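Local coordinates for protein chorismate synthase (Campylobacter jejuni, PDB 1SQ1) that probably catalyses the FMNH2-dependent anti-1,4-elimination of phosphate from 5-enolpyruvylshikimate-3-phosphate, giving chorismate, the branch point of aromatic amino acid biosynthesis, at residues F4-K9 / L340-L345; G27-V32 / A139-E144; N238-V243 / T290-T295. One frame throughout, in Å; residues are numbered along the deposited sequence.

Contact 1 (F4-K9 / L340-L345)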
loop_
_atom_site.group_PDB
_atom_site.type_symbol
_atom_site.label_atom_id
_atom_site.label_comp_id
_atom_site.label_asym_id
_atom_site.label_seq_id
_atom_site.Cartn_x
_atom_site.Cartn_y
_atom_site.Cartn_z
ATOM N N PHE A 4 -5.347 6.801 -5.559
ATOM C CA PHE A 4 -4.037 7.172 -6.053
ATOM C C PHE A 4 -3.189 7.950 -5.046
ATOM O O PHE A 4 -3.693 8.805 -4.318
ATOM C CB PHE A 4 -4.231 7.981 -7.336
ATOM C CG PHE A 4 -2.963 8.536 -7.916
ATOM C CD1 PHE A 4 -2.738 9.904 -7.925
ATOM C CD2 PHE A 4 -2.019 7.697 -8.496
ATOM C CE1 PHE A 4 -1.591 10.434 -8.502
ATOM C CE2 PHE A 4 -0.865 8.215 -9.080
ATOM C CZ PHE A 4 -0.651 9.588 -9.084
ATOM N N GLY A 5 -1.892 7.642 -5.020
ATOM C CA GLY A 5 -0.968 8.316 -4.126
ATOM C C GLY A 5 -0.519 7.510 -2.920
ATOM O O GLY A 5 -1.233 6.618 -2.454
ATOM N N THR A 6 0.671 7.826 -2.410
ATOM C CA THR A 6 1.213 7.152 -1.231
ATOM C C THR A 6 0.587 7.717 0.044
ATOM O O THR A 6 -0.130 7.022 0.748
ATOM C CB THR A 6 2.719 7.351 -1.105
ATOM O OG1 THR A 6 3.355 7.063 -2.353
ATOM C CG2 THR A 6 3.270 6.437 -0.050
ATOM N N ARG A 7 0.862 8.986 0.332
ATOM C CA ARG A 7 0.337 9.628 1.530
ATOM C C ARG A 7 -0.920 10.459 1.252
ATOM O O ARG A 7 -1.813 10.527 2.097
ATOM C CB ARG A 7 1.423 10.507 2.163
ATOM C CG ARG A 7 1.109 11.021 3.559
ATOM C CD ARG A 7 1.366 9.952 4.613
ATOM N NE ARG A 7 0.890 10.319 5.952
ATOM C CZ ARG A 7 -0.364 10.673 6.239
ATOM N NH1 ARG A 7 -0.712 10.981 7.481
ATOM N NH2 ARG A 7 -1.276 10.737 5.279
ATOM N N LEU A 8 -0.979 11.096 0.081
ATOM C CA LEU A 8 -2.128 11.920 -0.328
ATOM C C LEU A 8 -2.948 11.110 -1.346
ATOM O O LEU A 8 -2.875 11.331 -2.553
ATOM C CB LEU A 8 -1.647 13.220 -0.982
ATOM C CG LEU A 8 -2.505 14.483 -0.847
ATOM C CD1 LEU A 8 -2.788 15.082 -2.218
ATOM C CD2 LEU A 8 -3.786 14.163 -0.117
ATOM N N LYS A 9 -3.731 10.172 -0.831
ATOM C CA LYS A 9 -4.555 9.279 -1.625
ATOM C C LYS A 9 -5.776 9.906 -2.268
ATOM O O LYS A 9 -6.661 10.375 -1.577
ATOM C CB LYS A 9 -5.000 8.117 -0.744
ATOM C CG LYS A 9 -3.846 7.361 -0.139
ATOM C CD LYS A 9 -4.273 6.030 0.439
ATOM C CE LYS A 9 -3.052 5.273 0.894
ATOM N NZ LYS A 9 -2.103 5.158 -0.235
ATOM N N LEU A 340 2.908 16.081 -6.841
ATOM C CA LEU A 340 3.734 17.014 -6.062
ATOM C C LEU A 340 3.233 17.231 -4.633
ATOM O O LEU A 340 4.029 17.229 -3.692
ATOM C CB LEU A 340 3.853 18.367 -6.766
ATOM C CG LEU A 340 4.839 18.389 -7.939
ATOM C CD1 LEU A 340 4.840 19.757 -8.567
ATOM C CD2 LEU A 340 6.232 17.993 -7.472
ATOM N N ALA A 341 1.925 17.408 -4.468
ATOM C CA ALA A 341 1.363 17.614 -3.147
ATOM C C ALA A 341 1.499 16.332 -2.360
ATOM O O ALA A 341 1.377 16.326 -1.137
ATOM C CB ALA A 341 -0.081 17.999 -3.257
ATOM N N ASP A 342 1.735 15.229 -3.068
ATOM C CA ASP A 342 1.904 13.940 -2.406
ATOM C C ASP A 342 3.361 13.800 -1.931
ATOM O O ASP A 342 3.596 13.442 -0.785
ATOM C CB ASP A 342 1.497 12.795 -3.356
ATOM C CG ASP A 342 1.558 11.408 -2.699
ATOM O OD1 ASP A 342 1.400 10.412 -3.441
ATOM O OD2 ASP A 342 1.763 11.300 -1.467
ATOM N N CYS A 343 4.335 14.110 -2.786
ATOM C CA CYS A 343 5.739 14.003 -2.379
ATOM C C CYS A 343 6.044 14.995 -1.272
ATOM O O CYS A 343 6.921 14.765 -0.432
ATOM C CB CYS A 343 6.688 14.314 -3.533
ATOM S SG CYS A 343 6.415 13.380 -5.038
ATOM N N LEU A 344 5.317 16.108 -1.295
ATOM C CA LEU A 344 5.489 17.183 -0.324
ATOM C C LEU A 344 5.233 16.673 1.097
ATOM O O LEU A 344 5.930 17.059 2.039
ATOM C CB LEU A 344 4.534 18.335 -0.681
ATOM C CG LEU A 344 4.829 19.751 -0.192
ATOM C CD1 LEU A 344 3.921 20.737 -0.900
ATOM C CD2 LEU A 344 4.629 19.807 1.285
ATOM N N LEU A 345 4.235 15.803 1.238
ATOM C CA LEU A 345 3.899 15.224 2.530
ATOM C C LEU A 345 4.843 14.048 2.834
ATOM O O LEU A 345 5.307 13.883 3.960
ATOM C CB LEU A 345 2.440 14.763 2.525
ATOM C CG LEU A 345 1.437 15.902 2.290
ATOM C CD1 LEU A 345 0.052 15.367 1.935
ATOM C CD2 LEU A 345 1.368 16.753 3.535
#

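Contact 2 (G27-V32 / A139-E144)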
loop_
_atom_site.group_PDB
_atom_site.type_symbol
_atom_site.label_atom_id
_atom_site.label_comp_id
_atom_site.label_asym_id
_atom_site.label_seq_id
_atom_site.Cartn_x
_atom_site.Cartn_y
_atom_site.Cartn_z
ATOM N N GLY A 27 -5.614 12.618 3.336
ATOM C CA GLY A 27 -4.210 12.879 3.581
ATOM C C GLY A 27 -3.843 14.344 3.627
ATOM O O GLY A 27 -2.710 14.687 3.967
HETATM N N MSE A 28 -4.791 15.205 3.279
HETATM C CA MSE A 28 -4.551 16.643 3.295
HETATM C C MSE A 28 -4.360 17.132 4.718
HETATM O O MSE A 28 -5.136 16.798 5.611
HETATM C CB MSE A 28 -5.712 17.391 2.641
HETATM C CG MSE A 28 -5.650 17.392 1.118
HETATM SE SE MSE A 28 -4.578 18.843 0.395
HETATM C CE MSE A 28 -2.798 18.093 0.526
ATOM N N PRO A 29 -3.300 17.921 4.956
ATOM C CA PRO A 29 -3.065 18.421 6.313
ATOM C C PRO A 29 -4.148 19.411 6.732
ATOM O O PRO A 29 -4.759 20.064 5.889
ATOM C CB PRO A 29 -1.672 19.046 6.219
ATOM C CG PRO A 29 -1.558 19.440 4.793
ATOM C CD PRO A 29 -2.219 18.319 4.041
ATOM N N ALA A 30 -4.413 19.504 8.029
ATOM C CA ALA A 30 -5.442 20.421 8.502
ATOM C C ALA A 30 -4.921 21.855 8.453
ATOM O O ALA A 30 -3.711 22.103 8.362
ATOM C CB ALA A 30 -5.860 20.057 9.907
ATOM N N GLY A 31 -5.848 22.796 8.484
ATOM C CA GLY A 31 -5.462 24.188 8.444
ATOM C C GLY A 31 -4.928 24.638 7.102
ATOM O O GLY A 31 -3.767 25.029 6.991
ATOM N N VAL A 32 -5.768 24.557 6.075
ATOM C CA VAL A 32 -5.386 25.002 4.737
ATOM C C VAL A 32 -6.542 25.820 4.177
ATOM O O VAL A 32 -7.698 25.369 4.149
ATOM C CB VAL A 32 -5.051 23.822 3.767
ATOM C CG1 VAL A 32 -4.836 24.363 2.356
ATOM C CG2 VAL A 32 -3.764 23.117 4.212
ATOM N N ALA A 139 -3.723 21.633 -5.174
ATOM C CA ALA A 139 -3.005 22.867 -5.497
ATOM C C ALA A 139 -3.089 23.826 -4.313
ATOM O O ALA A 139 -2.190 24.639 -4.103
ATOM C CB ALA A 139 -3.579 23.517 -6.740
HETATM N N MSE A 140 -4.166 23.725 -3.537
HETATM C CA MSE A 140 -4.323 24.572 -2.375
HETATM C C MSE A 140 -3.166 24.350 -1.410
HETATM O O MSE A 140 -2.638 25.301 -0.850
HETATM C CB MSE A 140 -5.673 24.301 -1.710
HETATM C CG MSE A 140 -6.854 24.837 -2.512
HETATM SE SE MSE A 140 -8.573 24.150 -1.940
HETATM C CE MSE A 140 -9.390 23.851 -3.676
ATOM N N LEU A 141 -2.747 23.105 -1.225
ATOM C CA LEU A 141 -1.618 22.828 -0.333
ATOM C C LEU A 141 -0.314 23.269 -0.991
ATOM O O LEU A 141 0.628 23.647 -0.309
ATOM C CB LEU A 141 -1.555 21.332 0.014
ATOM C CG LEU A 141 -0.451 20.752 0.916
ATOM C CD1 LEU A 141 0.745 20.345 0.103
ATOM C CD2 LEU A 141 -0.064 21.762 1.976
ATOM N N LEU A 142 -0.272 23.227 -2.321
ATOM C CA LEU A 142 0.914 23.625 -3.074
ATOM C C LEU A 142 1.149 25.130 -3.052
ATOM O O LEU A 142 2.293 25.592 -3.076
ATOM C CB LEU A 142 0.804 23.151 -4.524
ATOM C CG LEU A 142 1.050 21.663 -4.783
ATOM C CD1 LEU A 142 0.939 21.384 -6.271
ATOM C CD2 LEU A 142 2.439 21.281 -4.284
ATOM N N ARG A 143 0.061 25.891 -3.024
ATOM C CA ARG A 143 0.149 27.346 -2.984
ATOM C C ARG A 143 0.849 27.761 -1.692
ATOM O O ARG A 143 1.650 28.693 -1.690
ATOM C CB ARG A 143 -1.248 27.984 -3.051
ATOM C CG ARG A 143 -1.220 29.507 -3.163
ATOM C CD ARG A 143 -2.616 30.144 -3.186
ATOM N NE ARG A 143 -2.555 31.610 -3.282
ATOM C CZ ARG A 143 -2.385 32.297 -4.413
ATOM N NH1 ARG A 143 -2.334 33.625 -4.383
ATOM N NH2 ARG A 143 -2.284 31.667 -5.581
ATOM N N GLU A 144 0.566 27.056 -0.600
ATOM C CA GLU A 144 1.180 27.384 0.681
ATOM C C GLU A 144 2.699 27.330 0.618
ATOM O O GLU A 144 3.361 27.857 1.502
ATOM C CB GLU A 144 0.685 26.440 1.777
ATOM C CG GLU A 144 -0.828 26.475 1.989
ATOM C CD GLU A 144 -1.323 27.773 2.612
ATOM O OE1 GLU A 144 -2.559 27.954 2.702
ATOM O OE2 GLU A 144 -0.482 28.602 3.025
#

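Contact 3 (N238-V243 / T290-T295). With SO4 (sulfate ion), chain B.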
loop_
_atom_site.group_PDB
_atom_site.type_symbol
_atom_site.label_atom_id
_atom_site.label_comp_id
_atom_site.label_asym_id
_atom_site.label_seq_id
_atom_site.Cartn_x
_atom_site.Cartn_y
_atom_site.Cartn_z
ATOM N N ASN A 238 -6.086 9.461 -20.189
ATOM C CA ASN A 238 -6.655 8.957 -21.425
ATOM C C ASN A 238 -5.992 9.574 -22.625
ATOM O O ASN A 238 -5.690 10.761 -22.633
ATOM C CB ASN A 238 -8.139 9.267 -21.501
ATOM C CG ASN A 238 -8.984 8.129 -21.007
ATOM O OD1 ASN A 238 -9.768 7.555 -21.768
ATOM N ND2 ASN A 238 -8.825 7.776 -19.729
ATOM N N ALA A 239 -5.775 8.756 -23.642
ATOM C CA ALA A 239 -5.179 9.216 -24.881
ATOM C C ALA A 239 -3.676 9.459 -24.851
ATOM O O ALA A 239 -3.084 9.705 -25.892
ATOM C CB ALA A 239 -5.899 10.480 -25.343
ATOM N N VAL A 240 -3.048 9.385 -23.683
ATOM C CA VAL A 240 -1.615 9.639 -23.619
ATOM C C VAL A 240 -0.785 8.456 -24.082
ATOM O O VAL A 240 -0.985 7.328 -23.631
ATOM C CB VAL A 240 -1.177 10.039 -22.201
ATOM C CG1 VAL A 240 0.336 10.138 -22.141
ATOM C CG2 VAL A 240 -1.797 11.383 -21.825
ATOM N N LYS A 241 0.157 8.718 -24.982
ATOM C CA LYS A 241 1.009 7.658 -25.500
ATOM C C LYS A 241 2.518 7.924 -25.337
ATOM O O LYS A 241 3.355 7.090 -25.704
ATOM C CB LYS A 241 0.675 7.414 -26.973
ATOM C CG LYS A 241 -0.794 7.099 -27.242
ATOM C CD LYS A 241 -1.276 5.849 -26.516
ATOM C CE LYS A 241 -0.500 4.602 -26.904
ATOM N NZ LYS A 241 -1.058 3.450 -26.150
ATOM N N ALA A 242 2.869 9.086 -24.801
ATOM C CA ALA A 242 4.272 9.410 -24.574
ATOM C C ALA A 242 4.435 10.484 -23.504
ATOM O O ALA A 242 3.574 11.351 -23.331
ATOM C CB ALA A 242 4.928 9.856 -25.869
ATOM N N VAL A 243 5.554 10.411 -22.793
ATOM C CA VAL A 243 5.864 11.356 -21.737
ATOM C C VAL A 243 7.329 11.736 -21.745
ATOM O O VAL A 243 8.213 10.868 -21.801
ATOM C CB VAL A 243 5.565 10.772 -20.382
ATOM C CG1 VAL A 243 5.910 11.773 -19.315
ATOM C CG2 VAL A 243 4.116 10.374 -20.310
ATOM N N THR A 290 3.518 15.934 -22.242
ATOM C CA THR A 290 2.572 14.829 -22.419
ATOM C C THR A 290 1.954 14.861 -23.820
ATOM O O THR A 290 1.274 15.824 -24.193
ATOM C CB THR A 290 1.418 14.913 -21.419
ATOM O OG1 THR A 290 1.944 14.962 -20.096
ATOM C CG2 THR A 290 0.525 13.704 -21.540
ATOM N N TYR A 291 2.164 13.792 -24.579
ATOM C CA TYR A 291 1.637 13.693 -25.931
ATOM C C TYR A 291 0.359 12.884 -26.040
ATOM O O TYR A 291 0.329 11.691 -25.759
ATOM C CB TYR A 291 2.704 13.095 -26.829
ATOM C CG TYR A 291 3.948 13.928 -26.831
ATOM C CD1 TYR A 291 4.055 15.053 -27.640
ATOM C CD2 TYR A 291 4.994 13.635 -25.971
ATOM C CE1 TYR A 291 5.175 15.866 -27.589
ATOM C CE2 TYR A 291 6.118 14.442 -25.910
ATOM C CZ TYR A 291 6.200 15.553 -26.719
ATOM O OH TYR A 291 7.299 16.363 -26.633
ATOM N N PHE A 292 -0.695 13.552 -26.475
ATOM C CA PHE A 292 -1.984 12.920 -26.633
ATOM C C PHE A 292 -2.236 12.437 -28.061
ATOM O O PHE A 292 -1.905 13.118 -29.041
ATOM C CB PHE A 292 -3.090 13.891 -26.241
ATOM C CG PHE A 292 -3.167 14.172 -24.767
ATOM C CD1 PHE A 292 -2.198 14.949 -24.136
ATOM C CD2 PHE A 292 -4.243 13.707 -24.023
ATOM C CE1 PHE A 292 -2.297 15.251 -22.793
ATOM C CE2 PHE A 292 -4.352 14.005 -22.676
ATOM C CZ PHE A 292 -3.380 14.784 -22.058
ATOM N N LYS A 293 -2.839 11.258 -28.175
ATOM C CA LYS A 293 -3.156 10.700 -29.482
ATOM C C LYS A 293 -4.532 11.216 -29.865
ATOM O O LYS A 293 -5.247 11.774 -29.028
ATOM C CB LYS A 293 -3.189 9.173 -29.419
ATOM C CG LYS A 293 -4.443 8.590 -28.771
ATOM C CD LYS A 293 -4.416 7.057 -28.736
ATOM C CE LYS A 293 -5.718 6.496 -28.172
ATOM N NZ LYS A 293 -5.805 5.027 -28.361
ATOM N N PRO A 294 -4.916 11.057 -31.139
ATOM C CA PRO A 294 -6.238 11.534 -31.539
ATOM C C PRO A 294 -7.335 10.690 -30.898
ATOM O O PRO A 294 -7.225 9.465 -30.791
ATOM C CB PRO A 294 -6.208 11.413 -33.061
ATOM C CG PRO A 294 -5.213 10.321 -33.299
ATOM C CD PRO A 294 -4.134 10.641 -32.313
ATOM N N THR A 295 -8.382 11.372 -30.452
ATOM C CA THR A 295 -9.538 10.752 -29.815
ATOM C C THR A 295 -10.024 9.559 -30.627
ATOM O O THR A 295 -10.254 9.678 -31.830
ATOM C CB THR A 295 -10.685 11.751 -29.733
ATOM O OG1 THR A 295 -10.154 13.081 -29.655
ATOM C CG2 THR A 295 -11.536 11.469 -28.518
HETATM S S SO4 B . -5.540 5.147 -24.097
HETATM O O1 SO4 B . -7.000 5.385 -24.127
HETATM O O2 SO4 B . -5.246 3.796 -23.547
HETATM O O3 SO4 B . -4.988 5.233 -25.464
HETATM O O4 SO4 B . -4.898 6.161 -23.236
#

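Contact 1 (F4-K9 / L340-L345)
Asp-342 pushes its carboxylate out from helix 325-346 into the loop of residues 4-9, where three consecutive backbone N-H groups receive it. CG lies anti to the backbone N (chi1 -176°), which sets CG off the helix on the side of the loop. OD1 takes the N-H of Thr-6 on its syn side, with Thr-6 N at 2.9 Å from Asp-342 OD1. Asp-342 OD2 accepts twice from one face of the carboxylate: Arg-7 N approaches on the syn side at 3.1 Å, whereas Leu-8 N stands well above the plane, 3.2 Å from OD2. Beside this grip the packing is close and apolar. Leu-8 CD1 meets Ala-341 CB at 4.1 Å, and Leu-8 CG rests against Leu-345 CD1 at 3.9 Å.

The flank formed by Thr-6 and Arg-7 is looser and partly open to solvent. Of Arg-7, CB and CG meet residues 340-345, CG being 4.1 Å from Leu-345 CB; its guanidinium turns away, and NH1 bonds Leu-346 O of the second subunit. Thr-6 OG1 bonds Asp-224 OD2 of the same chain. Within the loop, Lys-9 NZ binds both Gly-5 O and Thr-6 O.

Asp-342 OD1 also forms a salt bridge with Lys-229. Three amides and one ammonium group around a buried carboxylate would be expected to favour its ionised form; one helix side chain thereby ties together three successive amides of the loop.

Contact 2 (G27-V32 / A139-E144)
Met-28 begins the contact by folding its selenomethionine side chain over Leu-141 of helix 128-143. The chain bends at chi2 (-87°) and again at chi3 (83°), and the second bend carries the terminal methyl onto the leucine: CE of Met-28 lies 3.5 Å from Leu-141 CB and also touches CG, with SE a little farther off. Leu-141 answers with CG anti to its backbone N (chi1 179°), which sets CG out from the helix on the loop side; CB and CG face Met-28, and the CD2 branch faces Pro-29. Pro-29 comes next and takes the other end of the same leucine. Its ring atom CG meets Leu-141 CD2 at 3.9 Å, the two side chains crossing at about a right angle.

Past Pro-29 the loop swings away from the helix through Ala-30 and Gly-31, and it is steadied there by Thr-73, whose hydroxyl bonds Pro-29 O and whose backbone pairs with Gly-31 and Val-32. Val-32 then returns. One branch does the touching: Val-32 CG1 sits 4.0 Å from Met-140 O and 4.2 Å from Met-140 CB, against the helix backbone, and comes within 4.3 Å of Glu-144 OE1. The end of Met-140 leads away from Val-32, and its side chain packs on Phe-34 and Leu-39.

The contact is therefore held by van der Waals packing, in two patches, Met-28/Pro-29 and Val-32, with the loop bowed away between them. Leu-352 of the second subunit packs on Val-32, Leu-141 and Glu-144, which places the loop at a subunit interface. A strand-to-helix connection here lies across the C-terminal turns of a neighbouring helix, consistent with the beta-alpha-beta sandwich of chorismate synthases.

Contact 3 (N238-V243 / T290-T295)
Val-240 turns its CG2 methyl squarely onto the ring of Phe-292, forming a CH-pi contact 3.8 Å from the ring centroid and 13° off the ring normal. The same methyl, with CG1, also meets Thr-290 CG2, whose side chain crosses that of the valine at about a right angle. Ala-239 CB approaches the phenylalanine obliquely, 3.9 Å from its CD2. On the other sheet face, Ala-242 CB packs on Tyr-291 CD2 at 3.8 Å, and Ala-242 O lies at the edge of the tyrosine ring.

Strands 240-243 and 290-292 run antiparallel, their directions 154° apart; Lys-241 N to Tyr-291 O and Tyr-291 N to Ala-242 O join them, and Lys-293 N to Ala-239 O (2.8 Å) extends the pairing into the loops. Between the pairs Val-240 with Phe-292 and Val-243 with Thr-290, Lys-241 and Ala-242 lie opposite the single Tyr-291: a beta bulge.

The two lysines cross obliquely, CG of Lys-241 lying 3.8 Å from CB of Lys-293. Lys-293 places CG between its backbone N and carbonyl carbon (chi1 76°) and is extended beyond it; NZ makes a weak bond of 3.0 Å to sulfate O3, while Ala-239 N binds O4 at 2.8 Å. Gly-278 N of the fourth subunit also bonds the ion, which probably came from the crystallisation liquor. Asn-238, Ala-239 and Lys-293 to Thr-295 belong to the predicted FMN site. Lys-241 NZ bonds Ser-273 O of the fourth subunit.

Helix 226-235 covers the face of Val-240 and Thr-290 through Met-235 and Leu-234. Strand 205-212 flanks strand 286-292, and a strand of the fourth subunit pairs with Ala-242 and Val-243, carrying the sheet across the interface.

In the fold
From the N terminus, the loop after strand 3-4 meets helix 325-346, far along the chain, so contact 1 closes a loop spanning nearly the whole modelled chain. Contacts 2 and 3 both fall within it, one after the other: the loop after strand 21-26 meets helix 128-143, and later strand 240-245 pairs with strand 286-292. Contacts 1 and 2 touch, Leu-344 packing on Leu-141 and Leu-142, so the two helices and the loops at the ends of the first strands of the N-terminal sheet form one continuous region beside the second subunit. Contact 3, about 24 Å from contact 1 between centres, ties the other sheet and faces the fourth subunit.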